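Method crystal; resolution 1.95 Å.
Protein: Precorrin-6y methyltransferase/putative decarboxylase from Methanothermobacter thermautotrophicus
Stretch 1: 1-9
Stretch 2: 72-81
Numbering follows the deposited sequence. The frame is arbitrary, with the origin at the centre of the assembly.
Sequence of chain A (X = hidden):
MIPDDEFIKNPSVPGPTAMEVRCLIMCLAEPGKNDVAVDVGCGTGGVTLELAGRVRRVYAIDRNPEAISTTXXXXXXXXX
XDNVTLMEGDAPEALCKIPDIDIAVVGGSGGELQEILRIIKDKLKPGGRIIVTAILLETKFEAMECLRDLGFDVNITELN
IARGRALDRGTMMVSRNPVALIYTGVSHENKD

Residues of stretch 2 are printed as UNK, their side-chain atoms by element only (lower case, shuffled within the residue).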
# COMPACT_ATOMS: atom_id res chain seq x y z
N MSE A 1 -1.19 -0.30 -23.74
CA MSE A 1 0.19 -0.48 -23.23
C MSE A 1 0.91 -1.70 -23.78
O MSE A 1 0.31 -2.76 -24.00
CB MSE A 1 0.17 -0.61 -21.72
CG MSE A 1 -0.39 0.59 -21.04
SE MSE A 1 0.67 2.15 -21.13
CE MSE A 1 -0.64 3.25 -21.93
N ILE A 2 2.20 -1.53 -23.99
CA ILE A 2 3.06 -2.61 -24.44
C ILE A 2 3.32 -3.35 -23.13
O ILE A 2 3.83 -2.75 -22.17
CB ILE A 2 4.36 -2.04 -25.05
CG1 ILE A 2 4.02 -1.30 -26.35
CG2 ILE A 2 5.37 -3.15 -25.26
CD1 ILE A 2 5.07 -0.36 -26.84
N PRO A 3 2.86 -4.61 -23.03
CA PRO A 3 3.07 -5.36 -21.79
C PRO A 3 4.53 -5.32 -21.33
O PRO A 3 5.44 -5.26 -22.16
CB PRO A 3 2.62 -6.78 -22.18
CG PRO A 3 1.60 -6.55 -23.22
CD PRO A 3 2.22 -5.45 -24.05
N ASP A 4 4.72 -5.37 -20.02
CA ASP A 4 6.05 -5.34 -19.40
C ASP A 4 6.92 -6.48 -19.88
O ASP A 4 8.10 -6.28 -20.18
CB ASP A 4 5.93 -5.45 -17.88
CG ASP A 4 5.52 -4.16 -17.21
OD1 ASP A 4 5.68 -3.09 -17.83
OD2 ASP A 4 5.07 -4.20 -16.04
N ASP A 5 6.33 -7.67 -19.95
CA ASP A 5 7.08 -8.86 -20.37
C ASP A 5 7.38 -8.90 -21.84
O ASP A 5 7.80 -9.94 -22.35
CB ASP A 5 6.36 -10.14 -19.94
CG ASP A 5 5.00 -10.30 -20.57
OD1 ASP A 5 4.75 -9.82 -21.70
OD2 ASP A 5 4.18 -10.95 -19.90
N GLU A 6 7.07 -7.81 -22.53
CA GLU A 6 7.35 -7.71 -23.96
C GLU A 6 8.50 -6.74 -24.25
O GLU A 6 8.61 -6.21 -25.35
CB GLU A 6 6.09 -7.35 -24.73
CG GLU A 6 5.06 -8.46 -24.71
CD GLU A 6 3.86 -8.15 -25.58
OE1 GLU A 6 3.90 -7.18 -26.36
OE2 GLU A 6 2.86 -8.89 -25.47
N PHE A 7 9.34 -6.53 -23.23
CA PHE A 7 10.52 -5.68 -23.29
C PHE A 7 11.71 -6.60 -22.98
O PHE A 7 11.66 -7.39 -22.04
CB PHE A 7 10.47 -4.60 -22.20
CG PHE A 7 9.54 -3.47 -22.51
CD1 PHE A 7 8.20 -3.54 -22.18
CD2 PHE A 7 10.02 -2.34 -23.16
CE1 PHE A 7 7.34 -2.49 -22.49
CE2 PHE A 7 9.16 -1.28 -23.47
CZ PHE A 7 7.82 -1.35 -23.14
N ILE A 8 12.79 -6.49 -23.74
CA ILE A 8 13.95 -7.33 -23.47
C ILE A 8 14.82 -6.58 -22.47
O ILE A 8 15.12 -5.40 -22.64
CB ILE A 8 14.78 -7.64 -24.74
CG1 ILE A 8 13.92 -8.37 -25.78
CG2 ILE A 8 15.95 -8.54 -24.38
CD1 ILE A 8 13.64 -9.83 -25.44
N LYS A 9 15.17 -7.27 -21.39
CA LYS A 9 15.99 -6.66 -20.36
C LYS A 9 17.48 -6.97 -20.50
O LYS A 9 17.86 -8.08 -20.87
CB LYS A 9 15.53 -7.12 -18.99
CG LYS A 9 14.39 -6.32 -18.40
CD LYS A 9 14.26 -6.61 -16.91
CE LYS A 9 13.34 -7.78 -16.67
NZ LYS A 9 11.97 -7.34 -16.93
N UNK A 72 16.78 1.07 -28.25
CA UNK A 72 16.68 0.96 -29.72
C UNK A 72 16.21 -0.44 -30.12
O UNK A 72 15.35 -0.61 -30.99
o UNK A 72 16.57 3.23 -32.30
c UNK A 72 16.88 2.07 -32.70
c UNK A 72 18.00 1.31 -30.43
o UNK A 72 16.32 1.59 -33.72
c UNK A 72 17.99 1.24 -31.98
N UNK A 73 16.70 -1.43 -29.38
CA UNK A 73 16.34 -2.82 -29.61
C UNK A 73 14.84 -3.03 -29.37
O UNK A 73 14.16 -3.67 -30.17
c UNK A 73 16.06 -7.24 -27.88
c UNK A 73 17.15 -3.67 -28.64
se UNK A 73 17.61 -6.17 -27.57
c UNK A 73 17.43 -5.05 -29.12
N UNK A 74 14.33 -2.50 -28.25
CA UNK A 74 12.91 -2.63 -27.92
C UNK A 74 12.02 -1.80 -28.86
O UNK A 74 10.88 -2.18 -29.16
c UNK A 74 13.04 -3.40 -25.50
c UNK A 74 12.65 -2.27 -26.45
o UNK A 74 12.74 -4.57 -25.76
n UNK A 74 13.71 -3.06 -24.41
N UNK A 75 12.54 -0.67 -29.35
CA UNK A 75 11.81 0.17 -30.30
C UNK A 75 11.65 -0.62 -31.60
O UNK A 75 10.54 -0.77 -32.12
c UNK A 75 13.54 3.63 -29.89
c UNK A 75 11.13 3.06 -29.48
c UNK A 75 12.55 2.53 -29.54
c UNK A 75 12.60 1.44 -30.59
N UNK A 76 12.75 -1.17 -32.09
CA UNK A 76 12.72 -1.94 -33.32
C UNK A 76 11.78 -3.13 -33.30
O UNK A 76 11.04 -3.34 -34.25
o UNK A 76 16.15 -3.74 -35.98
c UNK A 76 14.10 -2.41 -33.71
n UNK A 76 15.37 -5.09 -34.35
c UNK A 76 14.07 -3.18 -35.00
c UNK A 76 15.28 -4.04 -35.16
N UNK A 77 11.85 -3.93 -32.24
CA UNK A 77 10.98 -5.11 -32.12
C UNK A 77 9.47 -4.80 -32.11
O UNK A 77 8.65 -5.67 -32.38
c UNK A 77 11.37 -5.91 -30.87
n UNK A 77 10.59 -8.54 -27.44
c UNK A 77 13.19 -7.18 -29.66
c UNK A 77 12.71 -6.62 -31.00
n UNK A 77 12.11 -7.34 -28.71
c UNK A 77 11.59 -8.51 -28.34
n UNK A 77 12.05 -9.64 -28.85
N UNK A 78 9.10 -3.58 -31.75
CA UNK A 78 7.69 -3.22 -31.76
C UNK A 78 7.31 -2.38 -32.98
O UNK A 78 6.20 -1.84 -33.05
c UNK A 78 8.23 -3.67 -28.34
n UNK A 78 7.71 -4.63 -27.50
c UNK A 78 7.30 -2.50 -30.46
n UNK A 78 6.20 -4.20 -28.96
c UNK A 78 7.27 -3.40 -29.27
c UNK A 78 6.49 -4.93 -27.89
N UNK A 79 8.23 -2.28 -33.94
CA UNK A 79 8.00 -1.53 -35.17
C UNK A 79 7.93 -0.03 -34.97
O UNK A 79 7.24 0.68 -35.70
N UNK A 80 8.65 0.45 -33.96
CA UNK A 80 8.67 1.86 -33.65
C UNK A 80 10.10 2.39 -33.77
O UNK A 80 11.02 1.65 -34.17
c UNK A 80 8.15 2.08 -32.23
c UNK A 80 5.67 2.11 -32.65
c UNK A 80 6.58 1.70 -30.36
c UNK A 80 6.79 1.49 -31.84
N UNK A 81 10.28 3.67 -33.48
CA UNK A 81 11.61 4.25 -33.53
C UNK A 81 11.93 5.27 -34.59
O UNK A 81 12.88 6.04 -34.41
O HOH W 1 10.50 -5.68 -27.13

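Position 72 carries three carbons in a row, the last bearing two oxygens, and the carboxylate stays out of reach of stretch 1; it is Glu72. At position 73 an unbranched chain runs through two carbons, a selenium and a terminal carbon that meets Ile8, the signature of selenomethionine. Met73 CE lies 3.2 Å from Ile8 CG1.

Position 74 has two carbons, the second carrying one oxygen and one nitrogen, a short amide whose oxygen lies against the backbone of Ile8. This is Asn74, and its amide pairs with that backbone twice: Ile8 N donates to Asn74 OD1 at 2.8 Å, nearly straight at 175°, while Asn74 ND2 donates to Ile8 O at 3.3 Å. The same nitrogen sits at the edge of the Phe7 ring, 4.0 Å from Phe7 CD2.

Position 75 has four carbons forked at the second and touches nothing on stretch 1; its CA-to-CB bond points away, though the end comes nearer; it is Leu75. Position 76, with three carbons ending in an oxygen and a nitrogen, is one carbon longer than Asn74, hence Gln76, exposed and out of reach.

Three carbons, a nitrogen and a carbon carrying two further nitrogens form a guanidinium at position 77, with Ile8 over one face. In Arg77, CZ lies 3.5 Å from Ile8 CG1, and Glu6 O is near the plane at the edge, 3.7 Å from NH2.

Position 78 bears one carbon and a five-membered ring of three carbons and two nitrogens, an imidazole with Ile2 over one face and the carbonyl of Glu6 at its edge. His78 NE2 donates to Glu6 O at 2.8 Å, and Ile2 CG2 approaches His78 CE1 to 3.4 Å.

Position 79 has no side-chain atoms, and its positive phi of 70° favours Gly79. Position 80 has four carbons forked at the second, a branch carbon meeting Ile2; it is Leu80, with CD1 4.3 Å from Ile2 CD1. Position 81 again lacks a side chain: a CB would crowd Leu75 CB and jam against the preceding carbonyl oxygen, so Gly81 suits the turn.

The contact joins polar side chains to the backbone of residues 6 and 8. Asn74 engages both the NH and the carbonyl O of Ile8, and His78 takes the carbonyl of Glu6. A water bridges the two stretches, donating to Glu6 O (2.6 Å) and Asn74 OD1 (2.9 Å) and accepting from Arg77 NE (2.8 Å). Around this polar centre, Ile2 and Ile8 add apolar packing against Leu80 and Met73.

Stretch 2 72-81: EMNLQRHGLG
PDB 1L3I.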